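Local structure of diguanylate cyclase/phosphodiesterase-domain containing protein (Thermotoga maritima MSB8, 6KHU) at residues S17-H20 with Q21-F24; R68-D71 with D72-A75; I89-R92 with I93-H96; K110-P113 with E114-D118; L119-A122 with I123-E127. The protein is a putative diguanylate cyclase of the GGDEF family, whose active members join two GTP molecules into cyclic di-GMP. All blocks are in the same frame, centred on the assembly; numbering follows the deposited sequence.

Contacts 1, 4 and 5 form one cluster. Contacts 4 and 5 have centres about 10 Å apart, and Phe116 CG packs 3.5 Å from Ala122 CB. Helix 9-26, bearing contact 1, closes against both: His20 CE1 lies 3.6 Å from Tyr112 CE1, and His20 CB 4.0 Å from Leu119 CD2. Contact 2, the hairpin that probably corresponds to the GGDEF signature, meets contact 5 where Tyr69 OH probably hydrogen-bonds to Glu127 and packs on Ile123 CG2 at 3.3 Å. Contact 3 stands apart, its centre about 25 Å from that of contact 1, and touches none of the others. Two zinc ions are held separately, one by Asp118 in contact 4, the other by His96 in contact 3 with Glu57.

Contact 1. Residues S17-H20 with Q21-F24; sequences SYQH and QRAF
Gln21 gives its backbone N to Ser17 O at 3.2 Å, while its extended side chain runs away from the preceding turn to reach Glu25. At Arg22 the backbone N bonds to Tyr18 O at 3.0 Å, and the side chain doubles back along the helix. A bend at chi3 (-58°) turns the guanidinium toward Gln19, three residues earlier, whose own chain is bent at chi2 (56°) to offer its amide oxygen. Arg22 NH2 meets Gln19 OE1 on a lone pair in the amide plane, 3.2 Å away, and Arg22 NE adds a weak bond to Gln19 OE1 at 3.4 Å, so one oxygen lies against one edge of the guanidinium with the two planes 48° apart. Tyr18 O lies over the centre of a guanidinium face. Helix 9-26 packs on the sheet of the GGDEF fold: Gln19 touches Phe77 and Ile79 of strand 73-79. Ala23 belongs to the buried side; its N reaches Gln19 O at 2.8 Å, and its CB, 3.9 Å from Gln19 NE2, packs on Tyr30 and Tyr112. Phe24 N closes the turn onto His20 O at 3.1 Å, and its ring swings away from that turn to touch Tyr112. The His20 ring bonds through ND1 to Tyr30 OH and meets the Tyr112 ring edge-to-face.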
loop_
_atom_site.group_PDB
_atom_site.type_symbol
_atom_site.label_atom_id
_atom_site.label_comp_id
_atom_site.label_asym_id
_atom_site.label_seq_id
_atom_site.Cartn_x
_atom_site.Cartn_y
_atom_site.Cartn_z
ATOM N N SER A 17 -2.021 5.671 11.271
ATOM C CA SER A 17 -1.407 6.294 12.443
ATOM C C SER A 17 -1.654 5.479 13.707
ATOM O O SER A 17 -0.791 5.433 14.591
ATOM C CB SER A 17 -1.913 7.723 12.612
ATOM O OG SER A 17 -3.262 7.700 13.032
ATOM N N TYR A 18 -2.811 4.817 13.811
ATOM C CA TYR A 18 -3.036 3.908 14.932
ATOM C C TYR A 18 -2.061 2.741 14.887
ATOM O O TYR A 18 -1.464 2.370 15.904
ATOM C CB TYR A 18 -4.472 3.379 14.918
ATOM C CG TYR A 18 -5.529 4.419 15.197
ATOM C CD1 TYR A 18 -5.203 5.619 15.811
ATOM C CD2 TYR A 18 -6.856 4.198 14.837
ATOM C CE1 TYR A 18 -6.167 6.578 16.056
ATOM C CE2 TYR A 18 -7.836 5.150 15.087
ATOM C CZ TYR A 18 -7.480 6.339 15.702
ATOM O OH TYR A 18 -8.432 7.294 15.964
ATOM N N GLN A 19 -1.916 2.121 13.715
ATOM C CA GLN A 19 -0.992 1.001 13.588
ATOM C C GLN A 19 0.437 1.433 13.875
ATOM O O GLN A 19 1.210 0.675 14.482
ATOM C CB GLN A 19 -1.108 0.382 12.192
ATOM C CG GLN A 19 -0.037 -0.634 11.866
ATOM C CD GLN A 19 0.044 -1.781 12.863
ATOM O OE1 GLN A 19 -0.938 -2.137 13.519
ATOM N NE2 GLN A 19 1.221 -2.391 12.957
ATOM N N HIS A 20 0.812 2.646 13.438
ATOM C CA HIS A 20 2.168 3.129 13.692
ATOM C C HIS A 20 2.435 3.208 15.188
ATOM O O HIS A 20 3.515 2.819 15.659
ATOM C CB HIS A 20 2.378 4.495 13.020
ATOM C CG HIS A 20 3.760 5.050 13.176
ATOM N ND1 HIS A 20 4.851 4.535 12.503
ATOM C CD2 HIS A 20 4.230 6.091 13.911
ATOM C CE1 HIS A 20 5.934 5.228 12.824
ATOM N NE2 HIS A 20 5.586 6.176 13.681
ATOM N N GLN A 21 1.442 3.663 15.959
ATOM C CA GLN A 21 1.600 3.731 17.408
ATOM C C GLN A 21 1.697 2.341 18.018
ATOM O O GLN A 21 2.550 2.088 18.876
ATOM C CB GLN A 21 0.438 4.497 18.033
ATOM C CG GLN A 21 0.477 4.472 19.540
ATOM C CD GLN A 21 -0.374 5.558 20.155
ATOM O OE1 GLN A 21 -0.460 6.670 19.630
ATOM N NE2 GLN A 21 -0.999 5.248 21.285
ATOM N N ARG A 22 0.824 1.428 17.588
ATOM C CA ARG A 22 0.849 0.059 18.099
ATOM C C ARG A 22 2.163 -0.639 17.768
ATOM O O ARG A 22 2.679 -1.419 18.578
ATOM C CB ARG A 22 -0.333 -0.738 17.528
ATOM C CG ARG A 22 -1.692 -0.456 18.170
ATOM C CD ARG A 22 -2.715 -1.515 17.728
ATOM N NE ARG A 22 -2.819 -1.514 16.274
ATOM C CZ ARG A 22 -3.751 -0.859 15.589
ATOM N NH1 ARG A 22 -4.717 -0.196 16.215
ATOM N NH2 ARG A 22 -3.737 -0.898 14.270
ATOM N N ALA A 23 2.699 -0.400 16.567
ATOM C CA ALA A 23 3.975 -0.991 16.173
ATOM C C ALA A 23 5.101 -0.509 17.084
ATOM O O ALA A 23 5.930 -1.302 17.548
ATOM C CB ALA A 23 4.275 -0.640 14.713
ATOM N N PHE A 24 5.141 0.797 17.345
ATOM C CA PHE A 24 6.088 1.351 18.308
ATOM C C PHE A 24 5.956 0.656 19.657
ATOM O O PHE A 24 6.935 0.136 20.204
ATOM C CB PHE A 24 5.848 2.857 18.443
ATOM C CG PHE A 24 6.817 3.558 19.358
ATOM C CD1 PHE A 24 8.103 3.855 18.936
ATOM C CD2 PHE A 24 6.431 3.946 20.633
ATOM C CE1 PHE A 24 8.993 4.529 19.774
ATOM C CE2 PHE A 24 7.317 4.613 21.472
ATOM C CZ PHE A 24 8.598 4.901 21.033
#

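Contact 2. Residues R68-D71 with D72-A75; sequences RYSD and DTFA
Ser70 and Thr73 close a tight beta hairpin, in which Ser70 N donates to Thr73 O at 3.2 Å. Tyr69 N adds a weak bond to Thr73 O at 2.9 Å, so one carbonyl takes two successive N-H groups, and a long, weak bond returns from Thr73 N to Ser70 O. In sequence, Ser70 to Phe74 probably occupy the place of the GGDEF signature, from which this sequence departs. The hydroxyl of Ser70 is turned by chi1 (83°) toward the second half of the hairpin and accepts from Asp72 N at 3.2 Å. A water bridges the two side chains, 2.7 Å from Ser70 OG and giving a hydrogen to Asp72 OD1. With alanine in place of Ser70, Asp72 N is likely to lose this acceptor and the water one of its two holds on the turn. The buried part is apolar: Tyr69 CB rests 4.1 Å from Thr73 CG2 and 4.3 Å from Ala75 CB. The tip is looser and more exposed: Asp71 OD1 and Asp72 OD1, like charges, stand 3.8 Å apart with carboxylate planes inclined at 54°, and Arg44 offers Asp71 a long, weak ion pair. At the base, Arg68 and Phe74 form an antiparallel non-hydrogen-bonded pair. Their side chains share one face of the sheet, where Phe74 packs on Leu48, Ile51 and Leu55 of helix 41-57; Thr73 and Ala75 rest against Phe34 in the adjoining strand 30-37.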
loop_
_atom_site.group_PDB
_atom_site.type_symbol
_atom_site.label_atom_id
_atom_site.label_comp_id
_atom_site.label_asym_id
_atom_site.label_seq_id
_atom_site.Cartn_x
_atom_site.Cartn_y
_atom_site.Cartn_z
ATOM N N ARG A 68 -7.622 4.301 -0.807
ATOM C CA ARG A 68 -7.606 5.152 -1.998
ATOM C C ARG A 68 -6.872 6.431 -1.619
ATOM O O ARG A 68 -7.455 7.357 -1.054
ATOM C CB ARG A 68 -9.026 5.436 -2.488
ATOM C CG ARG A 68 -9.122 6.268 -3.788
ATOM C CD ARG A 68 -10.513 6.898 -3.926
ATOM N NE ARG A 68 -10.767 7.521 -5.234
ATOM C CZ ARG A 68 -10.651 8.827 -5.485
ATOM N NH1 ARG A 68 -10.266 9.666 -4.527
ATOM N NH2 ARG A 68 -10.908 9.295 -6.705
ATOM N N TYR A 69 -5.571 6.478 -1.913
ATOM C CA TYR A 69 -4.752 7.590 -1.447
ATOM C C TYR A 69 -4.987 8.854 -2.271
ATOM O O TYR A 69 -4.969 9.959 -1.727
ATOM C CB TYR A 69 -3.273 7.195 -1.471
ATOM C CG TYR A 69 -2.408 8.203 -0.777
ATOM C CD1 TYR A 69 -2.391 8.292 0.604
ATOM C CD2 TYR A 69 -1.638 9.104 -1.504
ATOM C CE1 TYR A 69 -1.618 9.244 1.248
ATOM C CE2 TYR A 69 -0.855 10.043 -0.872
ATOM C CZ TYR A 69 -0.851 10.104 0.507
ATOM O OH TYR A 69 -0.083 11.045 1.144
ATOM N N SER A 70 -5.212 8.702 -3.573
ATOM C CA SER A 70 -5.530 9.799 -4.476
ATOM C C SER A 70 -6.363 9.227 -5.619
ATOM O O SER A 70 -6.671 8.031 -5.645
ATOM C CB SER A 70 -4.261 10.472 -4.993
ATOM O OG SER A 70 -3.745 9.745 -6.092
ATOM N N ASP A 71 -6.710 10.078 -6.589
ATOM C CA ASP A 71 -7.529 9.567 -7.684
ATOM C C ASP A 71 -6.792 8.547 -8.549
ATOM O O ASP A 71 -7.445 7.839 -9.317
ATOM C CB ASP A 71 -8.083 10.717 -8.546
ATOM C CG ASP A 71 -6.996 11.521 -9.241
ATOM O OD1 ASP A 71 -5.802 11.303 -8.949
ATOM O OD2 ASP A 71 -7.337 12.383 -10.080
ATOM N N ASP A 72 -5.466 8.406 -8.416
ATOM C CA ASP A 72 -4.760 7.362 -9.149
ATOM C C ASP A 72 -3.776 6.553 -8.296
ATOM O O ASP A 72 -3.026 5.738 -8.849
ATOM C CB ASP A 72 -4.032 7.967 -10.363
ATOM C CG ASP A 72 -2.970 8.994 -9.982
ATOM O OD1 ASP A 72 -2.640 9.146 -8.781
ATOM O OD2 ASP A 72 -2.450 9.656 -10.912
ATOM N N THR A 73 -3.742 6.751 -6.979
ATOM C CA THR A 73 -2.767 6.072 -6.139
ATOM C C THR A 73 -3.491 5.273 -5.067
ATOM O O THR A 73 -4.445 5.760 -4.459
ATOM C CB THR A 73 -1.790 7.071 -5.484
ATOM O OG1 THR A 73 -1.087 7.801 -6.502
ATOM C CG2 THR A 73 -0.772 6.344 -4.615
ATOM N N PHE A 74 -3.052 4.037 -4.856
ATOM C CA PHE A 74 -3.475 3.255 -3.706
ATOM C C PHE A 74 -2.354 3.196 -2.680
ATOM O O PHE A 74 -1.168 3.274 -3.022
ATOM C CB PHE A 74 -3.844 1.823 -4.091
ATOM C CG PHE A 74 -5.155 1.694 -4.794
ATOM C CD1 PHE A 74 -6.339 1.655 -4.075
ATOM C CD2 PHE A 74 -5.203 1.573 -6.179
ATOM C CE1 PHE A 74 -7.565 1.509 -4.732
ATOM C CE2 PHE A 74 -6.422 1.426 -6.846
ATOM C CZ PHE A 74 -7.602 1.397 -6.118
ATOM N N ALA A 75 -2.740 3.021 -1.422
ATOM C CA ALA A 75 -1.794 2.702 -0.370
ATOM C C ALA A 75 -2.234 1.427 0.336
ATOM O O ALA A 75 -3.408 1.041 0.306
ATOM C CB ALA A 75 -1.646 3.861 0.625
HETATM O O HOH W 1 -1.967 11.353 -7.435
#

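Contact 3. Residues I89-R92 with I93-H96; sequences IEER and IKNH. With ZN (zinc ion), chain C.
His96 ND1 donates to Arg92 O at 2.8 Å, and His96 NE2, at the far side of the same ring, binds a zinc ion at 2.0 Å. Both residues lie on helix 86-100, an amphipathic helix packed against helix 41-57 and the sheet of the GGDEF fold; Glu57 supplies the second protein ligand of the zinc. Arg92 O also takes the ordinary helical bond from His96 N at 3.0 Å, the two donors arriving from opposite faces of the carbonyl plane. Arg92 O lies near the ring plane at its edge, while ND1 approaches from above the carbonyl plane, which probably restrains the ring's rotation and helps direct NE2 at the metal. With CG beside the backbone N (chi1 -77°), the imidazole is folded back along the helix to make this second bond. Farther out, Glu91 and Lys94 form a long salt bridge, OE2 to NZ at 3.7 Å; the nearer touch is Glu91 OE2 on Lys94 CE at 3.3 Å. On the buried flank Ile93 packs against Ile54, Leu55 and Ile107, one turn beyond Ile89, which reaches Phe33 and Cys58. Within the helix Ile89 CG2 meets Ile93 CD1 at 3.9 Å, and Ile93 CG1 lies 3.4 Å from Ile89 O.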
loop_
_atom_site.group_PDB
_atom_site.type_symbol
_atom_site.label_atom_id
_atom_site.label_comp_id
_atom_site.label_asym_id
_atom_site.label_seq_id
_atom_site.Cartn_x
_atom_site.Cartn_y
_atom_site.Cartn_z
ATOM N N ILE A 89 6.601 -9.326 -1.004
ATOM C CA ILE A 89 5.261 -8.794 -1.229
ATOM C C ILE A 89 5.249 -7.886 -2.449
ATOM O O ILE A 89 4.348 -7.967 -3.291
ATOM C CB ILE A 89 4.749 -8.072 0.027
ATOM C CG1 ILE A 89 4.526 -9.089 1.143
ATOM C CG2 ILE A 89 3.461 -7.301 -0.289
ATOM C CD1 ILE A 89 4.202 -8.470 2.465
ATOM N N GLU A 90 6.260 -7.021 -2.578
ATOM C CA GLU A 90 6.316 -6.148 -3.748
ATOM C C GLU A 90 6.377 -6.956 -5.036
ATOM O O GLU A 90 5.702 -6.622 -6.013
ATOM C CB GLU A 90 7.515 -5.207 -3.679
ATOM C CG GLU A 90 7.466 -4.135 -4.766
ATOM C CD GLU A 90 8.764 -3.343 -4.891
ATOM O OE1 GLU A 90 9.840 -3.969 -4.939
ATOM O OE2 GLU A 90 8.705 -2.092 -4.930
ATOM N N GLU A 91 7.196 -8.010 -5.067
ATOM C CA GLU A 91 7.274 -8.832 -6.272
ATOM C C GLU A 91 5.919 -9.456 -6.593
ATOM O O GLU A 91 5.511 -9.505 -7.760
ATOM C CB GLU A 91 8.348 -9.911 -6.105
ATOM C CG GLU A 91 9.044 -10.347 -7.400
ATOM C CD GLU A 91 9.595 -9.179 -8.220
ATOM O OE1 GLU A 91 9.601 -9.278 -9.467
ATOM O OE2 GLU A 91 10.031 -8.166 -7.618
ATOM N N ARG A 92 5.197 -9.919 -5.564
ATOM C CA ARG A 92 3.889 -10.520 -5.802
ATOM C C ARG A 92 2.933 -9.508 -6.421
ATOM O O ARG A 92 2.216 -9.828 -7.377
ATOM C CB ARG A 92 3.312 -11.087 -4.495
ATOM C CG ARG A 92 3.947 -12.406 -4.039
ATOM C CD ARG A 92 3.651 -12.709 -2.566
ATOM N NE ARG A 92 2.219 -12.851 -2.315
ATOM C CZ ARG A 92 1.626 -12.620 -1.144
ATOM N NH1 ARG A 92 0.308 -12.777 -1.023
ATOM N NH2 ARG A 92 2.344 -12.234 -0.092
ATOM N N ILE A 93 2.916 -8.277 -5.901
ATOM C CA ILE A 93 2.065 -7.243 -6.487
ATOM C C ILE A 93 2.446 -7.017 -7.949
ATOM O O ILE A 93 1.579 -6.962 -8.837
ATOM C CB ILE A 93 2.148 -5.940 -5.669
ATOM C CG1 ILE A 93 1.596 -6.155 -4.248
ATOM C CG2 ILE A 93 1.404 -4.811 -6.401
ATOM C CD1 ILE A 93 2.056 -5.114 -3.257
ATOM N N LYS A 94 3.755 -6.919 -8.224
ATOM C CA LYS A 94 4.220 -6.690 -9.596
ATOM C C LYS A 94 3.827 -7.842 -10.517
ATOM O O LYS A 94 3.353 -7.612 -11.637
ATOM C CB LYS A 94 5.739 -6.485 -9.612
ATOM C CG LYS A 94 6.197 -5.194 -8.892
ATOM C CD LYS A 94 7.529 -4.651 -9.430
ATOM C CE LYS A 94 8.696 -5.531 -9.004
ATOM N NZ LYS A 94 10.022 -4.881 -9.255
ATOM N N ASN A 95 3.995 -9.082 -10.046
ATOM C CA ASN A 95 3.596 -10.260 -10.819
ATOM C C ASN A 95 2.111 -10.235 -11.160
ATOM O O ASN A 95 1.721 -10.584 -12.279
ATOM C CB ASN A 95 3.925 -11.539 -10.049
ATOM C CG ASN A 95 5.419 -11.811 -9.973
ATOM O OD1 ASN A 95 6.211 -11.142 -10.624
ATOM N ND2 ASN A 95 5.801 -12.811 -9.179
ATOM N N HIS A 96 1.262 -9.837 -10.210
ATOM C CA HIS A 96 -0.169 -9.758 -10.515
ATOM C C HIS A 96 -0.453 -8.679 -11.550
ATOM O O HIS A 96 -1.251 -8.891 -12.474
ATOM C CB HIS A 96 -0.979 -9.514 -9.246
ATOM C CG HIS A 96 -1.153 -10.740 -8.401
ATOM N ND1 HIS A 96 -0.109 -11.322 -7.714
ATOM C CD2 HIS A 96 -2.242 -11.507 -8.157
ATOM C CE1 HIS A 96 -0.547 -12.399 -7.082
ATOM N NE2 HIS A 96 -1.840 -12.533 -7.333
HETATM ZN ZN ZN C . -2.949 -13.985 -6.457
#

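Contact 4. Residues K110-P113 with E114-D118; sequences KSYP and EDFMD. With ZN (zinc ion), chain B.
Asp115 and Ser111 grip each other twice where edge strand 105-112 of the GGDEF-fold sheet turns into the loop leading to helix 119-130. Ser111 N donates to Asp115 OD2 at 2.8 Å, on the anti side of the carboxylate, while Asp115 N returns a bond to Ser111 O, also 2.8 Å long. Phe116 folds back over the strand: its chi1 of 75° lays the ring beside Lys110 and Tyr112. Tyr112 CB makes an off-centre CH-pi contact 4.1 Å from the ring centroid, and Lys110 CB touches Phe116 CD1 at 3.7 Å. Replacing Phe116 by a small residue such as alanine is likely to open a gap against the strand, Lys110 and Tyr112 losing their shared partner. Beyond a cis peptide bond, Pro113 CB lies over the centre of the Tyr112 ring, while Met117, present as selenomethionine, sets its CG 3.5 Å from Tyr112 CE1. Outside this shell, Lys83 forms a salt bridge with Asp115 OD1, and a water links Lys110 NZ to Asp115 O. Asp118 is the N-cap of helix 119-130, its OD1 accepting from Lys121 N, and Asp118 OD2 binds zinc at 1.9 Å.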
loop_
_atom_site.group_PDB
_atom_site.type_symbol
_atom_site.label_atom_id
_atom_site.label_comp_id
_atom_site.label_asym_id
_atom_site.label_seq_id
_atom_site.Cartn_x
_atom_site.Cartn_y
_atom_site.Cartn_z
ATOM N N LYS A 110 8.004 1.413 2.169
ATOM C CA LYS A 110 8.820 1.834 3.302
ATOM C C LYS A 110 8.486 0.923 4.473
ATOM O O LYS A 110 7.308 0.749 4.796
ATOM C CB LYS A 110 8.549 3.289 3.679
ATOM C CG LYS A 110 9.034 4.310 2.673
ATOM C CD LYS A 110 10.511 4.569 2.831
ATOM C CE LYS A 110 11.023 5.540 1.769
ATOM N NZ LYS A 110 12.442 5.909 2.037
ATOM N N SER A 111 9.502 0.324 5.092
ATOM C CA SER A 111 9.295 -0.582 6.218
ATOM C C SER A 111 9.639 0.119 7.526
ATOM O O SER A 111 10.670 0.793 7.628
ATOM C CB SER A 111 10.140 -1.851 6.074
ATOM O OG SER A 111 9.780 -2.561 4.903
ATOM N N TYR A 112 8.776 -0.035 8.513
ATOM C CA TYR A 112 9.056 0.455 9.847
ATOM C C TYR A 112 9.591 -0.693 10.686
ATOM O O TYR A 112 9.042 -1.793 10.631
ATOM C CB TYR A 112 7.783 1.011 10.501
ATOM C CG TYR A 112 7.944 1.369 11.972
ATOM C CD1 TYR A 112 8.416 2.615 12.343
ATOM C CD2 TYR A 112 7.621 0.456 12.987
ATOM C CE1 TYR A 112 8.579 2.966 13.675
ATOM C CE2 TYR A 112 7.773 0.804 14.346
ATOM C CZ TYR A 112 8.262 2.067 14.672
ATOM O OH TYR A 112 8.434 2.452 15.983
ATOM N N PRO A 113 10.640 -0.509 11.495
ATOM C CA PRO A 113 11.390 0.729 11.752
ATOM C C PRO A 113 12.669 0.928 10.929
ATOM O O PRO A 113 13.329 1.963 11.108
ATOM C CB PRO A 113 11.762 0.585 13.231
ATOM C CG PRO A 113 12.009 -0.915 13.372
ATOM C CD PRO A 113 11.019 -1.584 12.439
ATOM N N GLU A 114 13.022 -0.014 10.047
ATOM C CA GLU A 114 14.357 0.030 9.447
ATOM C C GLU A 114 14.476 1.138 8.409
ATOM O O GLU A 114 15.530 1.773 8.291
ATOM C CB GLU A 114 14.707 -1.324 8.831
ATOM C CG GLU A 114 15.225 -2.335 9.850
ATOM C CD GLU A 114 16.438 -3.125 9.357
ATOM O OE1 GLU A 114 16.259 -4.026 8.501
ATOM O OE2 GLU A 114 17.565 -2.851 9.837
ATOM N N ASP A 115 13.416 1.384 7.639
ATOM C CA ASP A 115 13.462 2.466 6.667
ATOM C C ASP A 115 13.120 3.815 7.293
ATOM O O ASP A 115 13.559 4.846 6.784
ATOM C CB ASP A 115 12.496 2.194 5.502
ATOM C CG ASP A 115 12.921 1.015 4.635
ATOM O OD1 ASP A 115 14.134 0.702 4.575
ATOM O OD2 ASP A 115 12.028 0.407 4.005
ATOM N N PHE A 116 12.332 3.832 8.370
ATOM C CA PHE A 116 11.819 5.089 8.907
ATOM C C PHE A 116 11.258 4.861 10.296
ATOM O O PHE A 116 10.896 3.741 10.668
ATOM C CB PHE A 116 10.720 5.691 8.014
ATOM C CG PHE A 116 9.368 4.989 8.123
ATOM C CD1 PHE A 116 9.072 3.883 7.316
ATOM C CD2 PHE A 116 8.398 5.446 8.998
ATOM C CE1 PHE A 116 7.845 3.242 7.389
ATOM C CE2 PHE A 116 7.157 4.809 9.095
ATOM C CZ PHE A 116 6.873 3.700 8.289
HETATM N N MSE A 117 11.136 5.953 11.039
HETATM C CA MSE A 117 10.375 5.931 12.275
HETATM C C MSE A 117 9.473 7.145 12.384
HETATM O O MSE A 117 8.602 7.224 13.255
HETATM C CB MSE A 117 11.324 5.841 13.450
HETATM C CG MSE A 117 11.785 4.410 13.635
HETATM SE SE MSE A 117 13.163 4.306 14.965
HETATM C CE MSE A 117 11.972 4.159 16.528
ATOM N N ASP A 118 9.673 8.079 11.458
ATOM C CA ASP A 118 8.849 9.274 11.335
ATOM C C ASP A 118 7.825 9.021 10.223
ATOM O O ASP A 118 8.184 8.988 9.039
ATOM C CB ASP A 118 9.751 10.476 11.041
ATOM C CG ASP A 118 8.987 11.790 10.858
ATOM O OD1 ASP A 118 7.914 11.794 10.242
ATOM O OD2 ASP A 118 9.510 12.849 11.288
HETATM ZN ZN ZN B . 8.644 14.521 10.795
HETATM O O HOH W 2 13.946 5.606 4.315
HETATM O O HOH W 3 9.250 14.930 8.647
#

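Contact 5. Residues L119-A122 with I123-E127; sequences LEKA and ILDLE
Lys121 reaches Asp125, one turn ahead, by bending twice: its CG starts opposite the backbone N, then turns at chi2 (63°) and chi4 (71°) bring the amine forward alongside the helix. Both residues lie on helix 119-130, which follows edge strand 105-112 of the GGDEF fold and packs on strand 30-37 and helix 9-26. Asp125 OD2 accepts from Lys121 NZ at 2.8 Å on its syn lone pair, and Lys121 NZ makes a weak bond to Asp125 OD1 at 2.9 Å, so the ammonium sits across both oxygens in an i to i+4 salt bridge. This pairing probably holds the carboxylate's rotation; Lys110 adds a long, weak ion pair to Asp125 OD2. Glu120 bends at chi2 as well (53°) and folds over Leu124, though the strained torsions of that leucine leave the exact placing of its methyl groups doubtful. The buried flank is apolar. Leu119 and Ile123 lie side by side and point the same way, Leu119 CD1 4.2 Å from Ile123 CG1; both touch Leu16 of helix 9-26. Ala122 comes next along this flank, and Leu126 follows it against Ile32, Phe34 and Ala108. Leu126 N bonds to Ala122 O at 2.8 Å, and Leu126 CG rests 3.4 Å from the same oxygen.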
loop_
_atom_site.group_PDB
_atom_site.type_symbol
_atom_site.label_atom_id
_atom_site.label_comp_id
_atom_site.label_asym_id
_atom_site.label_seq_id
_atom_site.Cartn_x
_atom_site.Cartn_y
_atom_site.Cartn_z
ATOM N N LEU A 119 6.548 8.874 10.603
ATOM C CA LEU A 119 5.533 8.446 9.643
ATOM C C LEU A 119 5.262 9.513 8.583
ATOM O O LEU A 119 5.105 9.185 7.400
ATOM C CB LEU A 119 4.237 8.061 10.360
ATOM C CG LEU A 119 3.086 7.599 9.442
ATOM C CD1 LEU A 119 3.447 6.374 8.594
ATOM C CD2 LEU A 119 1.817 7.348 10.256
ATOM N N GLU A 120 5.190 10.785 8.971
ATOM C CA GLU A 120 4.956 11.787 7.941
ATOM C C GLU A 120 6.101 11.811 6.933
ATOM O O GLU A 120 5.862 12.023 5.742
ATOM C CB GLU A 120 4.744 13.173 8.548
ATOM C CG GLU A 120 4.475 14.222 7.465
ATOM C CD GLU A 120 3.320 13.802 6.524
ATOM O OE1 GLU A 120 2.191 13.548 7.022
ATOM O OE2 GLU A 120 3.544 13.677 5.285
ATOM N N LYS A 121 7.335 11.532 7.370
ATOM C CA LYS A 121 8.454 11.498 6.427
ATOM C C LYS A 121 8.326 10.322 5.461
ATOM O O LYS A 121 8.519 10.485 4.249
ATOM C CB LYS A 121 9.795 11.431 7.172
ATOM C CG LYS A 121 11.014 11.392 6.236
ATOM C CD LYS A 121 11.099 12.674 5.409
ATOM C CE LYS A 121 12.519 12.928 4.911
ATOM N NZ LYS A 121 12.906 11.962 3.863
ATOM N N ALA A 122 8.027 9.122 5.982
ATOM C CA ALA A 122 7.764 7.978 5.110
ATOM C C ALA A 122 6.695 8.304 4.072
ATOM O O ALA A 122 6.843 7.968 2.892
ATOM C CB ALA A 122 7.338 6.762 5.935
ATOM N N ILE A 123 5.616 8.972 4.492
ATOM C CA ILE A 123 4.500 9.247 3.585
ATOM C C ILE A 123 4.931 10.208 2.479
ATOM O O ILE A 123 4.663 9.976 1.292
ATOM C CB ILE A 123 3.293 9.786 4.374
ATOM C CG1 ILE A 123 2.670 8.657 5.204
ATOM C CG2 ILE A 123 2.246 10.408 3.435
ATOM C CD1 ILE A 123 2.047 7.581 4.346
ATOM N N LEU A 124 5.589 11.312 2.854
ATOM C CA LEU A 124 6.138 12.234 1.859
ATOM C C LEU A 124 7.077 11.523 0.898
ATOM O O LEU A 124 7.004 11.726 -0.317
ATOM C CB LEU A 124 6.888 13.380 2.542
ATOM C CG LEU A 124 6.187 14.705 2.833
ATOM C CD1 LEU A 124 4.726 14.706 2.433
ATOM C CD2 LEU A 124 6.353 15.107 4.288
ATOM N N ASP A 125 7.965 10.686 1.429
ATOM C CA ASP A 125 8.912 9.971 0.581
ATOM C C ASP A 125 8.197 9.025 -0.378
ATOM O O ASP A 125 8.605 8.876 -1.534
ATOM C CB ASP A 125 9.896 9.187 1.443
ATOM C CG ASP A 125 10.948 10.072 2.094
ATOM O OD1 ASP A 125 11.029 11.263 1.735
ATOM O OD2 ASP A 125 11.697 9.568 2.970
ATOM N N LEU A 126 7.144 8.351 0.092
ATOM C CA LEU A 126 6.436 7.413 -0.776
ATOM C C LEU A 126 5.749 8.143 -1.920
ATOM O O LEU A 126 5.804 7.689 -3.069
ATOM C CB LEU A 126 5.424 6.601 0.033
ATOM C CG LEU A 126 6.027 5.433 0.806
ATOM C CD1 LEU A 126 5.159 5.065 2.007
ATOM C CD2 LEU A 126 6.269 4.220 -0.110
ATOM N N GLU A 127 5.099 9.274 -1.617
ATOM C CA GLU A 127 4.526 10.146 -2.645
ATOM C C GLU A 127 5.542 10.478 -3.738
ATOM O O GLU A 127 5.269 10.305 -4.934
ATOM C CB GLU A 127 4.021 11.445 -2.004
ATOM C CG GLU A 127 2.714 11.308 -1.264
ATOM C CD GLU A 127 2.248 12.613 -0.633
ATOM O OE1 GLU A 127 2.953 13.641 -0.760
ATOM O OE2 GLU A 127 1.174 12.603 0.001
#